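Local coordinates for TPR repeat-containing protein (Cytophaga hutchinsonii, PDB 3U4T) that is of unknown function but, as a tetratricopeptide-repeat protein, probably serves as a helical scaffold for binding other proteins, at residues 174-186 with 198-210. The protein carries 1 engineered substitution. Numbering follows the deposited sequence.
Sequences NIYIGYLWRARAN and AKPYYEKLIEVCA
Y201 and Y179 interlock the two helices as reciprocal knobs into holes: Y201 sits among Y179, R182, A183 and N186, and Y179 among Y201, K204, L205 and V208. A flat tyrosine suits the first hole, since one face of the Y201 ring takes R182 CB, 4.2 Å from its centroid, while CE2 lies beside the N186 amide. The bent end of the arginine folds back so that Y201 CE1 lies 3.3 Å from R182 NH1, the two planes inclined to each other. On the Y179 ring, K204 CB rests over a face, 4.0 Å from the centroid, a suitable place for a lysine, whose methylenes can pack there. The single methyl of A183 is short enough to stand on the face of Y202 where the helices lie close, 3.5 Å from the ring centroid and 7° off its normal. L205, with CG anti to the backbone N (chi1 -177°), has two methyls for an apolar fit: CD1 against the backbone of Y176 and L180, CD2 against L180 CD1. At the far end, C209 SG lies 3.6 Å from Y176 CB and oblique to that ring. A serine in place of Y201 would probably open a gap among R182, A183 and N186 and take away the ring face that the arginine packs on, leaving its end held by D162.

The N186 amide is fixed by ND2 donating to R182 O (2.9 Å), and Y179 OH donates to N174 OD1. In the second shell, D162 pairs with R182 NE, and E222 joins R184 NE to Y202 OH. The helices run antiparallel at 158°, their axes 7.9 Å apart, consistent with the helix pairing of TPR-type repeats; helices 142-154 and 158-171 pack against 176-186, while helix 217-233 packs against both segments.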
loop_
_atom_site.group_PDB
_atom_site.type_symbol
_atom_site.label_atom_id
_atom_site.label_comp_id
_atom_site.label_asym_id
_atom_site.label_seq_id
_atom_site.Cartn_x
_atom_site.Cartn_y
_atom_site.Cartn_z
ATOM N N ASN A 174 17.062 -3.395 7.975
ATOM C CA ASN A 174 17.769 -2.627 6.947
ATOM C C ASN A 174 16.947 -2.247 5.734
ATOM O O ASN A 174 17.495 -1.756 4.747
ATOM C CB ASN A 174 19.031 -3.373 6.470
ATOM C CG ASN A 174 20.245 -2.974 7.243
ATOM O OD1 ASN A 174 20.200 -2.850 8.468
ATOM N ND2 ASN A 174 21.356 -2.788 6.539
ATOM N N ILE A 175 15.634 -2.469 5.788
ATOM C CA ILE A 175 14.772 -2.118 4.657
ATOM C C ILE A 175 14.773 -0.583 4.595
ATOM O O ILE A 175 14.431 0.105 5.566
ATOM C CB ILE A 175 13.336 -2.692 4.834
ATOM C CG1 ILE A 175 12.691 -2.865 3.462
ATOM C CG2 ILE A 175 12.491 -1.783 5.716
ATOM C CD1 ILE A 175 11.404 -3.667 3.464
ATOM N N TYR A 176 15.186 -0.052 3.451
ATOM C CA TYR A 176 15.315 1.385 3.267
ATOM C C TYR A 176 14.076 2.193 3.599
ATOM O O TYR A 176 14.161 3.265 4.210
ATOM C CB TYR A 176 15.754 1.678 1.831
ATOM C CG TYR A 176 14.640 1.705 0.817
ATOM C CD1 TYR A 176 14.064 0.533 0.336
ATOM C CD2 TYR A 176 14.182 2.921 0.311
ATOM C CE1 TYR A 176 13.062 0.577 -0.642
ATOM C CE2 TYR A 176 13.192 2.977 -0.654
ATOM C CZ TYR A 176 12.637 1.808 -1.132
ATOM O OH TYR A 176 11.684 1.899 -2.124
ATOM N N ILE A 177 12.931 1.670 3.188
ATOM C CA ILE A 177 11.668 2.331 3.421
ATOM C C ILE A 177 11.426 2.605 4.904
ATOM O O ILE A 177 10.738 3.559 5.254
ATOM C CB ILE A 177 10.526 1.496 2.843
ATOM C CG1 ILE A 177 9.676 2.379 1.924
ATOM C CG2 ILE A 177 9.732 0.864 3.971
ATOM C CD1 ILE A 177 8.796 1.612 0.936
ATOM N N GLY A 178 11.993 1.774 5.769
ATOM C CA GLY A 178 11.824 1.985 7.196
ATOM C C GLY A 178 12.678 3.144 7.677
ATOM O O GLY A 178 12.239 3.964 8.486
ATOM N N TYR A 179 13.907 3.222 7.183
ATOM C CA TYR A 179 14.783 4.309 7.589
ATOM C C TYR A 179 14.219 5.630 7.070
ATOM O O TYR A 179 14.224 6.643 7.783
ATOM C CB TYR A 179 16.198 4.082 7.056
ATOM C CG TYR A 179 16.917 2.915 7.714
ATOM C CD1 TYR A 179 17.206 2.923 9.083
ATOM C CD2 TYR A 179 17.304 1.807 6.966
ATOM C CE1 TYR A 179 17.864 1.852 9.685
ATOM C CE2 TYR A 179 17.959 0.730 7.554
ATOM C CZ TYR A 179 18.237 0.756 8.913
ATOM O OH TYR A 179 18.884 -0.321 9.472
ATOM N N LEU A 180 13.719 5.611 5.837
ATOM C CA LEU A 180 13.125 6.806 5.231
ATOM C C LEU A 180 12.045 7.388 6.134
ATOM O O LEU A 180 12.061 8.584 6.454
ATOM C CB LEU A 180 12.498 6.466 3.876
ATOM C CG LEU A 180 11.838 7.650 3.163
ATOM C CD1 LEU A 180 12.901 8.612 2.656
ATOM C CD2 LEU A 180 11.000 7.139 1.994
ATOM N N TRP A 181 11.110 6.531 6.555
ATOM C CA TRP A 181 9.999 6.970 7.404
ATOM C C TRP A 181 10.380 7.285 8.835
ATOM O O TRP A 181 9.791 8.173 9.444
ATOM C CB TRP A 181 8.831 5.975 7.340
ATOM C CG TRP A 181 8.051 6.171 6.064
ATOM C CD1 TRP A 181 8.195 5.479 4.894
ATOM C CD2 TRP A 181 7.119 7.227 5.790
ATOM N NE1 TRP A 181 7.421 6.041 3.907
ATOM C CE2 TRP A 181 6.752 7.116 4.429
ATOM C CE3 TRP A 181 6.570 8.263 6.561
ATOM C CZ2 TRP A 181 5.852 8.000 3.823
ATOM C CZ3 TRP A 181 5.685 9.138 5.963
ATOM C CH2 TRP A 181 5.336 9.003 4.600
ATOM N N ARG A 182 11.359 6.568 9.376
ATOM C CA ARG A 182 11.828 6.874 10.724
ATOM C C ARG A 182 12.430 8.268 10.615
ATOM O O ARG A 182 12.253 9.119 11.489
ATOM C CB ARG A 182 12.926 5.919 11.169
ATOM C CG ARG A 182 12.455 4.539 11.534
ATOM C CD ARG A 182 13.332 4.012 12.665
ATOM N NE ARG A 182 13.160 4.804 13.883
ATOM C CZ ARG A 182 13.883 4.646 14.989
ATOM N NH1 ARG A 182 14.839 3.727 15.032
ATOM N NH2 ARG A 182 13.636 5.393 16.056
ATOM N N ALA A 183 13.139 8.493 9.518
ATOM C CA ALA A 183 13.765 9.784 9.283
ATOM C C ALA A 183 12.685 10.859 9.285
ATOM O O ALA A 183 12.765 11.831 10.030
ATOM C CB ALA A 183 14.499 9.769 7.947
ATOM N N ARG A 184 11.665 10.668 8.455
ATOM C CA ARG A 184 10.568 11.615 8.353
ATOM C C ARG A 184 9.832 11.799 9.675
ATOM O O ARG A 184 9.469 12.913 10.044
ATOM C CB ARG A 184 9.603 11.157 7.271
ATOM C CG ARG A 184 10.198 11.272 5.886
ATOM C CD ARG A 184 9.251 10.756 4.833
ATOM N NE ARG A 184 9.675 11.070 3.472
ATOM C CZ ARG A 184 9.044 10.621 2.397
ATOM N NH1 ARG A 184 7.983 9.849 2.546
ATOM N NH2 ARG A 184 9.461 10.948 1.185
ATOM N N ALA A 185 9.626 10.709 10.391
ATOM C CA ALA A 185 8.938 10.781 11.663
ATOM C C ALA A 185 9.753 11.614 12.659
ATOM O O ALA A 185 9.190 12.387 13.444
ATOM C CB ALA A 185 8.721 9.388 12.198
ATOM N N ASN A 186 11.075 11.465 12.630
ATOM C CA ASN A 186 11.936 12.219 13.535
ATOM C C ASN A 186 12.139 13.683 13.108
ATOM O O ASN A 186 12.279 14.570 13.952
ATOM C CB ASN A 186 13.267 11.481 13.704
ATOM C CG ASN A 186 13.189 10.381 14.763
ATOM O OD1 ASN A 186 13.314 10.647 15.953
ATOM N ND2 ASN A 186 12.964 9.150 14.331
ATOM N N ALA A 198 16.592 13.470 12.831
ATOM C CA ALA A 198 16.470 12.676 11.621
ATOM C C ALA A 198 17.807 12.302 11.003
ATOM O O ALA A 198 17.893 11.375 10.202
ATOM C CB ALA A 198 15.628 13.426 10.603
ATOM N N LYS A 199 18.851 13.021 11.388
ATOM C CA LYS A 199 20.200 12.804 10.859
ATOM C C LYS A 199 20.633 11.355 10.710
ATOM O O LYS A 199 20.927 10.893 9.613
ATOM C CB LYS A 199 21.208 13.541 11.732
ATOM C CG LYS A 199 22.665 13.380 11.326
ATOM C CD LYS A 199 23.134 14.496 10.426
ATOM C CE LYS A 199 24.584 14.842 10.756
ATOM N NZ LYS A 199 25.498 13.667 10.674
ATOM N N PRO A 200 20.687 10.611 11.815
ATOM C CA PRO A 200 21.102 9.211 11.720
ATOM C C PRO A 200 20.290 8.328 10.774
ATOM O O PRO A 200 20.847 7.461 10.095
ATOM C CB PRO A 200 21.000 8.731 13.158
ATOM C CG PRO A 200 19.908 9.586 13.724
ATOM C CD PRO A 200 20.280 10.942 13.188
ATOM N N TYR A 201 18.978 8.533 10.732
ATOM C CA TYR A 201 18.130 7.706 9.870
ATOM C C TYR A 201 18.378 7.971 8.391
ATOM O O TYR A 201 18.420 7.036 7.585
ATOM C CB TYR A 201 16.661 7.913 10.250
ATOM C CG TYR A 201 16.448 7.624 11.722
ATOM C CD1 TYR A 201 16.683 6.342 12.238
ATOM C CD2 TYR A 201 16.154 8.646 12.618
ATOM C CE1 TYR A 201 16.649 6.096 13.599
ATOM C CE2 TYR A 201 16.117 8.410 13.992
ATOM C CZ TYR A 201 16.371 7.133 14.473
ATOM O OH TYR A 201 16.386 6.905 15.827
ATOM N N TYR A 202 18.563 9.238 8.031
ATOM C CA TYR A 202 18.836 9.572 6.638
ATOM C C TYR A 202 20.240 9.075 6.282
ATOM O O TYR A 202 20.506 8.700 5.129
ATOM C CB TYR A 202 18.728 11.094 6.402
ATOM C CG TYR A 202 17.320 11.570 6.082
ATOM C CD1 TYR A 202 16.549 10.915 5.123
ATOM C CD2 TYR A 202 16.755 12.665 6.740
ATOM C CE1 TYR A 202 15.243 11.335 4.827
ATOM C CE2 TYR A 202 15.444 13.093 6.448
ATOM C CZ TYR A 202 14.703 12.415 5.494
ATOM O OH TYR A 202 13.412 12.784 5.214
ATOM N N GLU A 203 21.136 9.068 7.270
ATOM C CA GLU A 203 22.498 8.602 7.027
ATOM C C GLU A 203 22.431 7.112 6.749
ATOM O O GLU A 203 23.100 6.623 5.836
ATOM C CB GLU A 203 23.405 8.902 8.224
ATOM C CG GLU A 203 23.768 10.374 8.329
ATOM C CD GLU A 203 24.606 10.701 9.544
ATOM O OE1 GLU A 203 24.304 10.172 10.632
ATOM O OE2 GLU A 203 25.555 11.503 9.413
ATOM N N LYS A 204 21.609 6.391 7.512
ATOM C CA LYS A 204 21.465 4.957 7.290
ATOM C C LYS A 204 20.752 4.703 5.961
ATOM O O LYS A 204 21.036 3.725 5.269
ATOM C CB LYS A 204 20.686 4.315 8.436
ATOM C CG LYS A 204 21.563 3.579 9.448
ATOM C CD LYS A 204 22.108 2.272 8.868
ATOM C CE LYS A 204 22.847 1.443 9.921
ATOM N NZ LYS A 204 22.991 0.006 9.518
ATOM N N LEU A 205 19.832 5.597 5.606
ATOM C CA LEU A 205 19.091 5.481 4.355
ATOM C C LEU A 205 20.064 5.522 3.185
ATOM O O LEU A 205 19.946 4.758 2.230
ATOM C CB LEU A 205 18.116 6.634 4.205
ATOM C CG LEU A 205 17.288 6.456 2.939
ATOM C CD1 LEU A 205 16.230 5.401 3.197
ATOM C CD2 LEU A 205 16.621 7.748 2.564
ATOM N N ILE A 206 21.017 6.442 3.257
ATOM C CA ILE A 206 22.029 6.571 2.215
ATOM C C ILE A 206 22.939 5.344 2.303
ATOM O O ILE A 206 23.451 4.868 1.292
ATOM C CB ILE A 206 22.883 7.850 2.410
ATOM C CG1 ILE A 206 22.029 9.094 2.185
ATOM C CG2 ILE A 206 24.068 7.840 1.461
ATOM C CD1 ILE A 206 22.760 10.403 2.511
ATOM N N GLU A 207 23.137 4.838 3.520
ATOM C CA GLU A 207 23.984 3.665 3.717
ATOM C C GLU A 207 23.443 2.523 2.871
ATOM O O GLU A 207 24.126 2.017 1.981
ATOM C CB GLU A 207 24.015 3.245 5.196
ATOM C CG GLU A 207 25.340 3.526 5.907
ATOM C CD GLU A 207 25.282 3.247 7.401
ATOM O OE1 GLU A 207 24.965 2.101 7.776
ATOM O OE2 GLU A 207 25.556 4.170 8.203
ATOM N N VAL A 208 22.200 2.138 3.132
ATOM C CA VAL A 208 21.589 1.047 2.389
ATOM C C VAL A 208 21.153 1.433 0.974
ATOM O O VAL A 208 20.870 0.565 0.152
ATOM C CB VAL A 208 20.373 0.478 3.152
ATOM C CG1 VAL A 208 20.758 0.165 4.597
ATOM C CG2 VAL A 208 19.220 1.464 3.100
ATOM N N CYS A 209 21.110 2.727 0.676
ATOM C CA CYS A 209 20.690 3.172 -0.660
ATOM C C CYS A 209 21.756 3.635 -1.639
ATOM O O CYS A 209 21.620 3.460 -2.842
ATOM C CB CYS A 209 19.640 4.281 -0.548
ATOM S SG CYS A 209 17.996 3.742 -0.072
ATOM N N ALA A 210 22.824 4.242 -1.151
ATOM C CA ALA A 210 23.863 4.718 -2.079
ATOM C C ALA A 210 24.140 3.707 -3.201
ATOM O O ALA A 210 24.252 4.045 -4.372
ATOM C CB ALA A 210 25.132 5.038 -1.330
#